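Local coordinates for cytidine deaminase (Mycobacterium tuberculosis, PDB 4WIG) that catalyses the zinc-dependent hydrolytic deamination of cytidine and 2'-deoxycytidine to uridine and 2'-deoxyuridine, working as a homotetramer, at the interface of chains A and B. Sequence-based numbering; all coordinates share one arbitrary frame. Chains: chain A/B, Cytidine deaminase.

Contact 1: the interface of chains A and B. Residues chain A 42-44, 55, 59-60, 63; chain B 55, 59-60, 62-63, 67.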
# COMPACT_ATOMS: atom_id res chain seq x y z
N THR A 42 11.20 12.53 12.53
CA THR A 42 10.57 13.23 11.42
C THR A 42 10.43 12.35 10.18
O THR A 42 11.04 11.30 10.07
CB THR A 42 11.33 14.52 11.02
OG1 THR A 42 12.63 14.19 10.54
CG2 THR A 42 11.45 15.49 12.16
N GLY A 43 9.59 12.79 9.26
CA GLY A 43 9.34 12.08 8.04
C GLY A 43 8.80 13.02 6.98
O GLY A 43 8.20 14.05 7.30
N CYS A 44 9.02 12.65 5.72
CA CYS A 44 8.44 13.38 4.61
C CYS A 44 7.88 12.40 3.61
O CYS A 44 8.26 11.22 3.59
CB CYS A 44 9.47 14.30 3.96
SG CYS A 44 10.92 13.48 3.27
N LEU A 55 4.87 6.84 -0.36
CA LEU A 55 5.02 6.76 1.08
C LEU A 55 4.59 8.07 1.72
O LEU A 55 5.03 9.14 1.29
CB LEU A 55 6.49 6.44 1.42
CG LEU A 55 7.00 5.12 0.82
CD1 LEU A 55 8.52 5.06 0.74
CD2 LEU A 55 6.46 3.95 1.64
N CYS A 59 3.90 7.79 7.82
CA CYS A 59 4.52 6.46 7.78
C CYS A 59 6.03 6.54 7.88
O CYS A 59 6.64 5.71 8.54
CB CYS A 59 4.13 5.70 6.51
SG CYS A 59 2.39 5.21 6.53
N ALA A 60 6.63 7.54 7.23
CA ALA A 60 8.06 7.78 7.35
C ALA A 60 8.46 8.06 8.82
O ALA A 60 9.50 7.60 9.28
CB ALA A 60 8.50 8.93 6.44
N CYS A 63 8.62 4.69 10.51
CA CYS A 63 9.88 4.05 10.15
C CYS A 63 11.04 4.60 10.98
O CYS A 63 11.86 3.83 11.51
CB CYS A 63 10.16 4.21 8.66
SG CYS A 63 9.01 3.30 7.61
N LEU B 55 4.86 -1.76 6.60
CA LEU B 55 5.93 -1.03 5.93
C LEU B 55 7.15 -1.95 5.78
O LEU B 55 7.55 -2.61 6.75
CB LEU B 55 6.28 0.25 6.72
CG LEU B 55 5.14 1.28 6.87
CD1 LEU B 55 5.29 2.11 8.12
CD2 LEU B 55 5.04 2.21 5.66
N CYS B 59 11.49 0.23 2.05
CA CYS B 59 10.76 1.49 2.01
C CYS B 59 11.19 2.42 3.14
O CYS B 59 11.34 3.62 2.93
CB CYS B 59 9.25 1.27 2.06
SG CYS B 59 8.64 0.52 0.54
N ALA B 60 11.41 1.85 4.33
CA ALA B 60 11.94 2.61 5.44
C ALA B 60 13.31 3.24 5.08
O ALA B 60 13.58 4.39 5.42
CB ALA B 60 12.06 1.73 6.67
N VAL B 62 14.27 4.20 2.10
CA VAL B 62 13.94 5.31 1.22
C VAL B 62 13.42 6.52 2.01
O VAL B 62 13.78 7.65 1.68
CB VAL B 62 12.91 4.90 0.16
CG1 VAL B 62 12.37 6.11 -0.56
CG2 VAL B 62 13.50 3.91 -0.84
N CYS B 63 12.59 6.30 3.03
CA CYS B 63 12.19 7.39 3.92
C CYS B 63 13.41 8.04 4.59
O CYS B 63 13.51 9.27 4.63
CB CYS B 63 11.20 6.91 4.99
SG CYS B 63 9.61 6.37 4.31
N SER B 67 14.93 11.94 4.60
CA SER B 67 14.96 12.64 5.88
C SER B 67 16.36 13.10 6.25
O SER B 67 16.53 13.84 7.20
CB SER B 67 14.43 11.76 7.02
OG SER B 67 13.07 11.44 6.81
O HOH W 1 10.90 10.44 4.85
O HOH W 2 12.12 13.86 7.69
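A:Cys63 and B:Cys63 both hold SG anti to their own carbonyl carbon (chi1 -68° and -65°), which aims each thiol at the methyl of Ala60 in the opposite subunit. The two residues lie on helix 57-67 of each chain, the helix that in the cytidine deaminase family carries the catalytic glutamate; here the paired copies face one another in the homotetramer. The evidence for close packing is reciprocal: B:Cys63 SG rests 3.5 Å from A:Ala60 CB, and A:Cys63 SG lies 3.6 Å from B:Ala60 CB. Each thiol also comes near the alanine CA, so that it sits against the small residue, where the short methyl probably lets the helices approach.

On one flank of this sulfur-methyl core the leucines that precede the helices reach across in a fork. CD2 of B:Leu55 touches the methylene of A:Cys59, CD2 to CB 3.7 Å, while its other branch, CD1, stands 3.9 Å from A:Cys63 SG. A:Leu55 repeats the grip on B:Cys59 and B:Cys63, and its CD1 also skirts B:Val62. One leucine thus spans a full helical turn of its partner.

A second flank is polar and works through water. B:Ser67 OG, at the end of its helix, is turned back beside its own backbone N and bonds to B:Cys63 O at 3.1 Å, approaching from above the carbonyl plane. One water bridges this hydroxyl to A:Thr42 OG1, with 2.7 Å between B:Ser67 OG and the water. A second water is held by the backbone of strand 40-44, accepting the N-H of A:Cys44 almost straight (169° at the hydrogen) and also meeting A:Cys44 O. The same water lies 2.9 Å from B:Cys63 O and is bonded to B:Ser67 OG too, so it ties the strand edge to the last turn of the helix.

Contact 2: the interface of chains A and B. Residues chain A 94-95, 98, 123-125, 128; chain B 48-50, 53.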
# COMPACT_ATOMS: atom_id res chain seq x y z
N GLN A 94 -4.45 4.75 10.78
CA GLN A 94 -4.35 3.36 11.25
C GLN A 94 -2.91 3.04 11.65
O GLN A 94 -2.68 2.48 12.72
CB GLN A 94 -4.84 2.36 10.19
CG GLN A 94 -5.01 0.94 10.72
CD GLN A 94 -6.29 0.73 11.53
OE1 GLN A 94 -7.39 1.13 11.12
NE2 GLN A 94 -6.16 0.07 12.68
N VAL A 95 -1.94 3.43 10.81
CA VAL A 95 -0.54 3.18 11.11
C VAL A 95 -0.13 3.87 12.43
O VAL A 95 0.49 3.24 13.29
CB VAL A 95 0.39 3.59 9.94
CG1 VAL A 95 1.85 3.49 10.34
CG2 VAL A 95 0.13 2.71 8.72
N GLU A 98 -1.25 2.21 15.80
CA GLU A 98 -0.43 1.07 16.21
C GLU A 98 0.70 1.49 17.15
O GLU A 98 1.14 0.70 18.00
CB GLU A 98 0.17 0.41 14.97
CG GLU A 98 0.89 -0.90 15.19
CD GLU A 98 -0.04 -2.09 15.32
OE1 GLU A 98 0.27 -2.97 16.13
OE2 GLU A 98 -1.08 -2.14 14.63
N PHE A 123 -10.46 -0.48 13.69
CA PHE A 123 -10.10 -1.87 13.47
C PHE A 123 -8.87 -2.17 14.32
O PHE A 123 -7.98 -1.33 14.44
CB PHE A 123 -9.79 -2.11 11.99
CG PHE A 123 -9.33 -3.50 11.70
CD1 PHE A 123 -10.25 -4.52 11.52
CD2 PHE A 123 -7.97 -3.80 11.63
CE1 PHE A 123 -9.82 -5.82 11.27
CE2 PHE A 123 -7.54 -5.08 11.38
CZ PHE A 123 -8.47 -6.10 11.20
N GLY A 124 -8.80 -3.36 14.92
CA GLY A 124 -7.66 -3.68 15.78
C GLY A 124 -7.52 -5.11 16.23
O GLY A 124 -8.16 -6.01 15.70
N LEU A 125 -6.66 -5.31 17.23
CA LEU A 125 -6.27 -6.65 17.68
C LEU A 125 -7.47 -7.54 18.04
O LEU A 125 -7.45 -8.74 17.78
CB LEU A 125 -5.34 -6.57 18.90
CG LEU A 125 -4.02 -7.34 18.90
CD1 LEU A 125 -4.00 -8.58 18.01
CD2 LEU A 125 -2.88 -6.41 18.54
N LEU A 128 -8.86 -9.69 15.14
CA LEU A 128 -8.08 -10.80 14.59
C LEU A 128 -8.36 -12.12 15.32
O LEU A 128 -8.71 -12.13 16.50
CB LEU A 128 -6.59 -10.48 14.64
CG LEU A 128 -6.11 -9.27 13.85
CD1 LEU A 128 -4.60 -9.17 13.93
CD2 LEU A 128 -6.58 -9.33 12.40
N ASN B 48 1.58 -3.81 10.74
CA ASN B 48 0.35 -3.19 11.21
C ASN B 48 -0.75 -4.25 11.39
O ASN B 48 -0.75 -5.27 10.71
CB ASN B 48 -0.14 -2.11 10.24
CG ASN B 48 -1.25 -1.26 10.82
OD1 ASN B 48 -2.43 -1.48 10.52
ND2 ASN B 48 -0.89 -0.31 11.67
N VAL B 49 -1.67 -4.00 12.32
CA VAL B 49 -2.77 -4.94 12.58
C VAL B 49 -3.62 -5.19 11.33
O VAL B 49 -4.17 -6.28 11.15
CB VAL B 49 -3.64 -4.47 13.76
CG1 VAL B 49 -4.36 -3.17 13.45
CG2 VAL B 49 -4.61 -5.56 14.18
N SER B 50 -3.76 -4.16 10.49
CA SER B 50 -4.20 -4.34 9.10
C SER B 50 -2.94 -4.66 8.32
O SER B 50 -2.15 -3.78 8.02
CB SER B 50 -4.87 -3.07 8.57
OG SER B 50 -5.40 -3.28 7.26
N LEU B 53 -1.06 -2.68 5.59
CA LEU B 53 -0.40 -1.39 5.86
C LEU B 53 1.01 -1.56 6.42
O LEU B 53 1.65 -0.59 6.83
CB LEU B 53 -1.26 -0.51 6.78
CG LEU B 53 -2.75 -0.51 6.44
CD1 LEU B 53 -3.51 0.46 7.35
CD2 LEU B 53 -3.00 -0.23 4.96
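B:Val49 pushes its two methyls between helix 90-100 and the C-terminal segment of chain A, losing 98 Å² of surface to the partner. CG2, anti to the backbone N, points at the tail and packs 3.6 Å from A:Gly124 C; A:Leu128 also reaches it, though that side chain is poorly ordered. CG1 takes the place between the backbone N and the carbonyl carbon (chi1 65°), which turns it toward the carboxylate of A:Glu98 and the amide of A:Gln94. The ring of A:Phe123 presents its edge to the valine backbone, with CE2 3.6 Å from B:Val49 O. Nearer the start of the helix, B:Leu53 CD1 lies 3.7 Å from A:Gln94 CB, its side chain crossing the glutamine at about a right angle.

At the polar rim, B:Val49 N donates to A:Glu98 OE2 at 3.0 Å, 150° at the hydrogen, meeting the carboxylate from above its plane. B:Asn48 ND2 makes a weak bond to A:Gln94 O, at 3.5 Å. Second-shell bonds set both sides: A:Gln94 NE2 to A:Phe123 O (2.9 Å) ties the tail to the helix, while B:Ser50 N to B:Asn48 OD1 (3.0 Å) braces the turn. B:Asn48 to B:Ser50 form the loop after the substrate-binding stretch and just before the 3-10 helix 51-53, docked against the neighbouring subunit's helix 90-100 and C-terminal segment.

The C-alpha centres of contact 1 and contact 2 lie about 18 Å apart within one two-fold A-B interface, and they have no residue in common. On chain B they are nevertheless near in sequence: the loop and 3-10 helix 51-53 of contact 2 run on through B:Leu55 to helix 57-67 of contact 1. Contact 1 is centred about 7 Å from the catalytic A:Glu58, contact 2 about 14 Å from it. Since the twin of each contact recurs with the chains exchanged, each subunit is contacted near its catalytic region, so pairing of A and B may help to order the active sites; the structure alone does not show this.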